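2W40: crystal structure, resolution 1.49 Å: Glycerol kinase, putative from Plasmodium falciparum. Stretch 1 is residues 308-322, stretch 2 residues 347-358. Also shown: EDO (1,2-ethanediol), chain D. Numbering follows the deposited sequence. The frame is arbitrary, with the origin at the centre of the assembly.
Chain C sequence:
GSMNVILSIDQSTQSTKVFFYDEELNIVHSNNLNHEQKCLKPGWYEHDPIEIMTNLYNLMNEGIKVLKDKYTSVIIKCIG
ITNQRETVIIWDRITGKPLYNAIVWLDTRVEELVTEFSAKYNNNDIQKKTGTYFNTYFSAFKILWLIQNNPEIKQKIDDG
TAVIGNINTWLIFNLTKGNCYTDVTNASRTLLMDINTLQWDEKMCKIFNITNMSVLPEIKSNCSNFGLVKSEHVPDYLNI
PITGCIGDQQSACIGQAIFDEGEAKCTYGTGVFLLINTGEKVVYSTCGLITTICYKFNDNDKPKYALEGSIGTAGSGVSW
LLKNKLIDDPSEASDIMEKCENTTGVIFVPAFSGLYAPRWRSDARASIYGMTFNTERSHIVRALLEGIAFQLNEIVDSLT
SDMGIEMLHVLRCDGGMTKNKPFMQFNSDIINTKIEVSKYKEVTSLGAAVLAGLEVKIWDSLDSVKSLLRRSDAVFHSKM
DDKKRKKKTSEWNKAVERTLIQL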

ATOM      1  N   GLU C 308      19.089 -22.476  -9.591  1.00  7.88           N
ATOM      2  CA  GLU C 308      17.918 -22.102  -8.797  1.00  8.85           C
ATOM      3  C   GLU C 308      17.655 -20.602  -8.871  1.00  7.05           C
ATOM      4  O   GLU C 308      18.564 -19.757  -8.759  1.00  9.67           O
ATOM      5  N   GLY C 309      16.372 -20.303  -9.022  1.00  7.52           N
ATOM      6  CA  GLY C 309      15.792 -18.977  -8.946  1.00  8.45           C
ATOM      7  C   GLY C 309      14.926 -18.877  -7.747  1.00  9.38           C
ATOM      8  O   GLY C 309      13.983 -19.626  -7.590  1.00 11.18           O
ATOM      9  N   SER C 310      15.304 -17.959  -6.846  1.00  8.86           N
ATOM     10  CA  SER C 310      14.650 -17.795  -5.544  1.00  8.71           C
ATOM     11  C   SER C 310      13.892 -16.477  -5.471  1.00  8.34           C
ATOM     12  O   SER C 310      14.411 -15.472  -5.869  1.00  9.30           O
ATOM     13  N   ILE C 311      12.661 -16.518  -4.953  1.00  8.52           N
ATOM     14  CA  ILE C 311      11.784 -15.353  -4.768  1.00  9.11           C
ATOM     15  C   ILE C 311      11.377 -15.323  -3.282  1.00  8.15           C
ATOM     16  O   ILE C 311      10.787 -16.322  -2.760  1.00 10.52           O
ATOM     17  N   GLY C 312      11.623 -14.195  -2.633  1.00  9.17           N
ATOM     18  CA  GLY C 312      11.418 -14.176  -1.217  1.00 10.17           C
ATOM     19  C   GLY C 312       9.995 -13.847  -0.790  1.00 11.28           C
ATOM     20  O   GLY C 312       9.500 -14.356   0.205  1.00 10.80           O
ATOM     21  N   THR C 313       9.330 -12.944  -1.530  1.00 12.19           N
ATOM     22  CA  THR C 313       7.958 -12.551  -1.146  1.00 12.27           C
ATOM     23  C   THR C 313       6.946 -13.322  -1.978  1.00 13.41           C
ATOM     24  O   THR C 313       6.842 -13.044  -3.181  1.00 14.66           O
ATOM     25  N   ALA C 314       6.220 -14.276  -1.363  1.00 12.60           N
ATOM     26  CA  ALA C 314       5.115 -15.034  -2.018  1.00 13.18           C
ATOM     27  C   ALA C 314       4.070 -15.253  -0.942  1.00 13.02           C
ATOM     28  O   ALA C 314       3.379 -14.273  -0.594  1.00 12.74           O
ATOM     29  N   GLY C 315       3.998 -16.436  -0.330  1.00 10.99           N
ATOM     30  CA  GLY C 315       3.234 -16.680   0.865  1.00 11.09           C
ATOM     31  C   GLY C 315       3.554 -15.726   2.016  1.00  9.10           C
ATOM     32  O   GLY C 315       2.701 -15.314   2.798  1.00 12.64           O
ATOM     33  N   SER C 316       4.845 -15.353   2.095  1.00  7.87           N
ATOM     34  CA  SER C 316       5.278 -14.368   3.117  1.00  8.61           C
ATOM     35  C   SER C 316       4.542 -13.034   2.873  1.00  8.78           C
ATOM     36  O   SER C 316       4.226 -12.339   3.836  1.00 11.67           O
ATOM     37  N   GLY C 317       4.338 -12.657   1.583  1.00  8.93           N
ATOM     38  CA  GLY C 317       3.539 -11.480   1.201  1.00  9.76           C
ATOM     39  C   GLY C 317       2.050 -11.628   1.610  1.00  9.94           C
ATOM     40  O   GLY C 317       1.456 -10.720   2.167  1.00 10.07           O
ATOM     41  N   VAL C 318       1.496 -12.808   1.334  1.00 10.01           N
ATOM     42  CA  VAL C 318       0.133 -13.032   1.638  1.00 10.50           C
ATOM     43  C   VAL C 318      -0.066 -12.937   3.143  1.00 10.77           C
ATOM     44  O   VAL C 318      -1.081 -12.382   3.650  1.00 13.42           O
ATOM     45  N   SER C 319       0.916 -13.451   3.895  1.00 10.90           N
ATOM     46  CA  SER C 319       0.892 -13.361   5.356  1.00 11.29           C
ATOM     47  C   SER C 319       0.926 -11.910   5.878  1.00 12.08           C
ATOM     48  O   SER C 319       0.310 -11.588   6.863  1.00 13.26           O
ATOM     49  N   TRP C 320       1.742 -11.104   5.176  1.00 10.97           N
ATOM     50  CA  TRP C 320       1.820  -9.694   5.474  1.00 10.01           C
ATOM     51  C   TRP C 320       0.455  -8.975   5.248  1.00 10.83           C
ATOM     52  O   TRP C 320      -0.023  -8.182   6.065  1.00 11.94           O
ATOM     53  N   LEU C 321      -0.166  -9.306   4.141  1.00  9.21           N
ATOM     54  CA  LEU C 321      -1.497  -8.783   3.782  1.00  9.77           C
ATOM     55  C   LEU C 321      -2.495  -9.153   4.852  1.00 10.70           C
ATOM     56  O   LEU C 321      -3.319  -8.345   5.211  1.00 12.31           O
ATOM     57  N   LEU C 322      -2.478 -10.401   5.289  1.00 13.41           N
ATOM     58  CA  LEU C 322      -3.423 -10.874   6.290  1.00 14.55           C
ATOM     59  C   LEU C 322      -3.170 -10.093   7.593  1.00 14.66           C
ATOM     60  O   LEU C 322      -4.081  -9.640   8.296  1.00 15.62           O
ATOM     61  N   ILE C 347       0.445  -1.853  -9.504  1.00  8.44           N
ATOM     62  CA  ILE C 347       1.526  -2.784  -9.488  1.00  9.34           C
ATOM     63  C   ILE C 347       2.065  -2.786  -8.107  1.00  8.44           C
ATOM     64  O   ILE C 347       2.264  -1.725  -7.482  1.00  9.00           O
ATOM     65  N   PHE C 348       2.400  -3.961  -7.668  1.00  8.25           N
ATOM     66  CA  PHE C 348       2.970  -4.193  -6.301  1.00  8.52           C
ATOM     67  C   PHE C 348       4.294  -4.906  -6.496  1.00 10.52           C
ATOM     68  O   PHE C 348       4.296  -6.069  -6.895  1.00 10.44           O
ATOM     69  N   VAL C 349       5.397  -4.215  -6.206  1.00  9.42           N
ATOM     70  CA  VAL C 349       6.694  -4.833  -6.327  1.00 10.91           C
ATOM     71  C   VAL C 349       6.969  -5.455  -4.962  1.00 11.86           C
ATOM     72  O   VAL C 349       7.257  -4.721  -4.052  1.00 13.20           O
ATOM     73  N   PRO C 350       6.778  -6.801  -4.806  1.00 13.78           N
ATOM     74  CA  PRO C 350       6.753  -7.446  -3.475  1.00 15.18           C
ATOM     75  C   PRO C 350       8.242  -7.717  -3.063  1.00 15.71           C
ATOM     76  O   PRO C 350       8.894  -8.748  -3.523  1.00 20.34           O
ATOM     77  N   ALA C 351       8.805  -6.735  -2.408  1.00 12.50           N
ATOM     78  CA  ALA C 351      10.306  -6.657  -2.159  1.00 10.64           C
ATOM     79  C   ALA C 351      10.511  -6.354  -0.670  1.00  9.20           C
ATOM     80  O   ALA C 351      11.384  -5.612  -0.307  1.00 11.39           O
ATOM     81  N   PHE C 352       9.705  -6.991   0.170  1.00  8.33           N
ATOM     82  CA  PHE C 352       9.759  -6.680   1.606  1.00  9.34           C
ATOM     83  C   PHE C 352      11.151  -6.963   2.176  1.00 11.06           C
ATOM     84  O   PHE C 352      11.616  -6.258   3.100  1.00 13.33           O
ATOM     85  N   SER C 353      11.797  -8.020   1.669  1.00  9.82           N
ATOM     86  CA  SER C 353      13.213  -8.333   2.050  1.00 10.26           C
ATOM     87  C   SER C 353      14.170  -8.150   0.888  1.00 10.95           C
ATOM     88  O   SER C 353      15.130  -8.872   0.736  1.00 13.23           O
ATOM     89  N   GLY C 354      13.936  -7.140   0.046  1.00 11.00           N
ATOM     90  CA  GLY C 354      14.759  -6.950  -1.142  1.00  8.48           C
ATOM     91  C   GLY C 354      14.231  -7.812  -2.286  1.00  9.90           C
ATOM     92  O   GLY C 354      13.224  -8.528  -2.184  1.00 11.09           O
ATOM     93  N   LEU C 355      14.879  -7.677  -3.409  1.00  8.84           N
ATOM     94  CA  LEU C 355      14.713  -8.578  -4.547  1.00  8.58           C
ATOM     95  C   LEU C 355      15.823  -9.631  -4.563  1.00  8.93           C
ATOM     96  O   LEU C 355      17.009  -9.303  -4.439  1.00 10.90           O
ATOM     97  N   TYR C 356      15.408 -10.909  -4.688  1.00  9.59           N
ATOM     98  CA  TYR C 356      16.349 -12.044  -4.813  1.00  9.18           C
ATOM     99  C   TYR C 356      16.597 -12.271  -6.280  1.00  9.13           C
ATOM    100  O   TYR C 356      17.003 -11.293  -6.994  1.00  9.29           O
ATOM    101  N   ALA C 357      16.381 -13.520  -6.773  1.00  8.13           N
ATOM    102  CA  ALA C 357      16.771 -13.755  -8.152  1.00  8.75           C
ATOM    103  C   ALA C 357      15.788 -13.049  -9.126  1.00  8.84           C
ATOM    104  O   ALA C 357      14.581 -13.068  -8.893  1.00  9.57           O
ATOM    105  N   PRO C 358      16.295 -12.577 -10.279  1.00  8.06           N
ATOM    106  CA  PRO C 358      17.728 -12.564 -10.741  1.00  8.47           C
ATOM    107  C   PRO C 358      18.466 -11.250 -10.501  1.00 10.07           C
ATOM    108  O   PRO C 358      19.674 -11.159 -10.810  1.00 10.15           O
TER

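Packing between residues 308-322 and 347-358 of Plasmodium falciparum glycerol kinase. The firmest direct polar link is between backbones: Ala-357 N donates to Ser-310 O at 2.9 Å, tying the strand of the first stretch to the end of the second. Beside it, Tyr-356 CB lies 3.2 Å from Ser-310 O, and the Ala-357 methyl points toward the strand, its CB 3.9 Å from Gly-309 CA. The CA-to-CB bond of Ser-310 (chi1 m) points sideways, and Ser-310 OG donates to Glu-308 OE2 of the same strand at 2.7 Å; Glu-308 is t at both chi1 and chi2.

Two waters fill the gap around Thr-313. Water 1 lies 2.8 Å from Thr-313 OG1, accepts from Ser-353 N at 2.9 Å and donates to Gly-354 O at 2.9 Å, so it joins the threonine to the type I turn from Ala-351 to Gly-354. Water 2 accepts from Thr-313 N and donates to Pro-350 O, both at 2.9 Å, bridging the two backbones. Within the second stretch, Ser-353 OG (chi1 p) and Tyr-356 OH share a hydrogen bond of 2.9 Å in which either could be the donor.

Thr-313 (m) points toward the second stretch and is buried there. Its CG2 packs 3.4 Å from Pro-350 CB and 3.6 Å from Phe-352 CD2, the latter at the edge of the phenylalanine ring. Tyr-356 (chi1 m) also points inward and lays one ring face over Gly-312, whose CA is 4.2 Å from the ring centroid in a CH-pi contact. A CB on Gly-312 would fall 2.5 Å from Tyr-356 CE2, so the close approach depends on the bare glycine.

Farther along, the helix from Gly-315 onward meets two phenylalanines. Trp-320 (chi1 t, chi2 94°) points toward them, and Phe-352 (chi1 m, chi2 -80°) reaches back over one face of the indole, with Phe-352 CE1 3.5 Å from Trp-320 CE2. The planes meet obliquely at 41°. Phe-352 CE2 also comes within 4.3 Å of Gly-317 CA. Phe-348 (chi1 t) makes looser contacts: its CZ is 4.4 Å from Trp-320 CZ3, and its CE1 is 4.4 Å from Leu-321 CD2. The CA-to-CB bond of Leu-321 (m, t) points sideways, but the end of the side chain comes nearer.

A 1,2-ethanediol, probably from the crystallisation liquor, binds the helix: EDO O1 donates to Ser-316 O at 2.9 Å, and EDO O2 lies 3.6 Å from Ser-319 CB.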

ATOM      1  CB  GLU C 308      18.095 -22.415  -7.293  1.00 11.06           C
ATOM      2  CG  GLU C 308      16.961 -21.861  -6.370  1.00  8.47           C
ATOM      3  CD  GLU C 308      17.014 -22.282  -4.902  1.00 10.15           C
ATOM      4  OE1 GLU C 308      17.527 -23.402  -4.613  1.00 12.36           O
ATOM      5  OE2 GLU C 308      16.526 -21.494  -4.078  1.00 12.68           O
ATOM      6  CB  SER C 310      15.721 -17.818  -4.423  1.00  8.88           C
ATOM      7  OG  SER C 310      16.747 -18.829  -4.586  1.00 13.67           O
ATOM      8  CB  ILE C 311      10.493 -15.411  -5.619  1.00  9.34           C
ATOM      9  CG1 ILE C 311      10.866 -15.363  -7.118  1.00 11.70           C
ATOM     10  CG2 ILE C 311       9.501 -14.341  -5.231  1.00  8.21           C
ATOM     11  CD1 ILE C 311       9.706 -15.590  -8.048  1.00 11.48           C
ATOM     12  CB  THR C 313       7.696 -11.039  -1.298  1.00 11.83           C
ATOM     13  OG1 THR C 313       8.636 -10.332  -0.490  1.00 13.69           O
ATOM     14  CG2 THR C 313       6.215 -10.717  -0.877  1.00 13.60           C
ATOM     15  CB  ALA C 314       5.641 -16.363  -2.632  1.00 12.52           C
ATOM     16  CB  SER C 316       6.759 -14.205   3.026  1.00  9.07           C
ATOM     17  OG  SER C 316       7.185 -13.822   1.723  1.00  9.10           O
ATOM     18  CB  VAL C 318      -0.375 -14.406   1.000  1.00 12.44           C
ATOM     19  CG1 VAL C 318      -1.820 -14.744   1.595  1.00 13.96           C
ATOM     20  CG2 VAL C 318      -0.299 -14.316  -0.523  1.00 16.16           C
ATOM     21  CB  SER C 319       1.991 -14.209   5.979  1.00 13.72           C
ATOM     22  OG  SER C 319       1.713 -15.593   5.622  1.00 19.63           O
ATOM     23  CB  TRP C 320       2.941  -9.030   4.753  1.00  9.83           C
ATOM     24  CG  TRP C 320       3.155  -7.590   5.073  1.00 11.04           C
ATOM     25  CD1 TRP C 320       4.011  -7.064   6.007  1.00 11.84           C
ATOM     26  CD2 TRP C 320       2.547  -6.491   4.408  1.00 11.57           C
ATOM     27  NE1 TRP C 320       3.936  -5.699   5.994  1.00 13.10           N
ATOM     28  CE2 TRP C 320       3.072  -5.317   4.997  1.00 12.56           C
ATOM     29  CE3 TRP C 320       1.652  -6.380   3.349  1.00 13.12           C
ATOM     30  CZ2 TRP C 320       2.687  -4.075   4.586  1.00 15.71           C
ATOM     31  CZ3 TRP C 320       1.237  -5.082   2.966  1.00 12.95           C
ATOM     32  CH2 TRP C 320       1.797  -3.986   3.541  1.00 12.70           C
ATOM     33  CB  LEU C 321      -1.931  -9.312   2.428  1.00  8.59           C
ATOM     34  CG  LEU C 321      -1.130  -8.805   1.207  1.00 10.17           C
ATOM     35  CD1 LEU C 321      -1.575  -9.638  -0.014  1.00 13.56           C
ATOM     36  CD2 LEU C 321      -1.377  -7.319   0.948  1.00 10.68           C
ATOM     37  CB  LEU C 322      -3.123 -12.347   6.552  1.00 15.90           C
ATOM     38  CG  LEU C 322      -4.019 -13.040   7.552  1.00 15.57           C
ATOM     39  CD1 LEU C 322      -5.490 -12.971   7.108  1.00 18.10           C
ATOM     40  CD2 LEU C 322      -3.553 -14.516   7.740  1.00 19.09           C
ATOM     41  CB  ILE C 347       2.648  -2.446 -10.526  1.00  9.55           C
ATOM     42  CG1 ILE C 347       2.061  -2.410 -11.919  1.00 12.13           C
ATOM     43  CG2 ILE C 347       3.878  -3.340 -10.358  1.00 10.41           C
ATOM     44  CD1 ILE C 347       2.836  -1.813 -12.909  1.00 16.15           C
ATOM     45  CB  PHE C 348       2.000  -5.043  -5.457  1.00 10.13           C
ATOM     46  CG  PHE C 348       2.210  -5.001  -3.948  1.00  7.02           C
ATOM     47  CD1 PHE C 348       1.132  -5.123  -3.125  1.00 10.44           C
ATOM     48  CD2 PHE C 348       3.436  -4.931  -3.359  1.00 12.69           C
ATOM     49  CE1 PHE C 348       1.282  -5.160  -1.785  1.00 11.81           C
ATOM     50  CE2 PHE C 348       3.583  -4.870  -2.007  1.00 13.31           C
ATOM     51  CZ  PHE C 348       2.487  -5.025  -1.204  1.00 11.18           C
ATOM     52  CB  VAL C 349       7.811  -3.847  -6.767  1.00 11.37           C
ATOM     53  CG1 VAL C 349       9.174  -4.527  -6.792  1.00 11.70           C
ATOM     54  CG2 VAL C 349       7.466  -3.157  -8.073  1.00 11.80           C
ATOM     55  CB  PRO C 350       5.988  -8.786  -3.724  1.00 16.28           C
ATOM     56  CG  PRO C 350       5.532  -8.746  -5.171  1.00 16.37           C
ATOM     57  CD  PRO C 350       6.544  -7.797  -5.844  1.00 14.12           C
ATOM     58  CB  ALA C 351      11.050  -5.677  -3.054  1.00 11.90           C
ATOM     59  CB  PHE C 352       8.751  -7.428   2.405  1.00  9.19           C
ATOM     60  CG  PHE C 352       7.342  -7.080   2.138  1.00  7.54           C
ATOM     61  CD1 PHE C 352       6.772  -5.968   2.693  1.00  9.76           C
ATOM     62  CD2 PHE C 352       6.545  -7.879   1.258  1.00 10.55           C
ATOM     63  CE1 PHE C 352       5.482  -5.638   2.454  1.00 10.21           C
ATOM     64  CE2 PHE C 352       5.302  -7.546   1.020  1.00 10.40           C
ATOM     65  CZ  PHE C 352       4.766  -6.408   1.594  1.00 10.57           C
ATOM     66  CB  SER C 353      13.266  -9.643   2.765  1.00 10.93           C
ATOM     67  OG  SER C 353      12.969 -10.623   1.919  1.00 11.71           O
ATOM     68  CB  LEU C 355      14.738  -7.844  -5.892  1.00  8.55           C
ATOM     69  CG  LEU C 355      13.518  -6.971  -6.108  1.00 10.19           C
ATOM     70  CD1 LEU C 355      13.702  -6.076  -7.305  1.00 16.00           C
ATOM     71  CD2 LEU C 355      12.144  -7.771  -6.097  1.00 11.51           C
ATOM     72  CB  TYR C 356      15.789 -13.246  -4.054  1.00  9.90           C
ATOM     73  CG  TYR C 356      15.651 -13.024  -2.515  1.00 13.73           C
ATOM     74  CD1 TYR C 356      16.328 -13.724  -1.648  1.00 18.98           C
ATOM     75  CD2 TYR C 356      14.656 -12.092  -2.027  1.00 15.10           C
ATOM     76  CE1 TYR C 356      16.150 -13.435  -0.211  1.00 19.07           C
ATOM     77  CE2 TYR C 356      14.460 -11.775  -0.686  1.00 15.61           C
ATOM     78  CZ  TYR C 356      15.295 -12.492   0.216  1.00 18.25           C
ATOM     79  OH  TYR C 356      15.272 -12.427   1.570  1.00 17.03           O
ATOM     80  CB  ALA C 357      16.921 -15.276  -8.462  1.00  8.69           C
ATOM     81  CB  PRO C 358      17.612 -12.774 -12.244  1.00 10.00           C
ATOM     82  CG  PRO C 358      16.355 -12.134 -12.655  1.00  9.35           C
ATOM     83  CD  PRO C 358      15.419 -12.225 -11.431  1.00  9.10           C
TER
HETATM   84  C1  EDO D1503       6.202 -12.138   7.065  1.00 21.77           C
HETATM   85  O1  EDO D1503       4.974 -11.619   6.545  1.00 24.13           O
HETATM   86  C2  EDO D1503       5.831 -12.750   8.334  1.00 24.15           C
HETATM   87  O2  EDO D1503       4.992 -13.870   7.941  1.00 25.70           O
HETATM   88  O   HOH W   1      11.370  -9.938  -0.443  1.00 15.67           O
HETATM   89  O   HOH W   2      10.295 -11.247  -3.720  1.00 22.45           O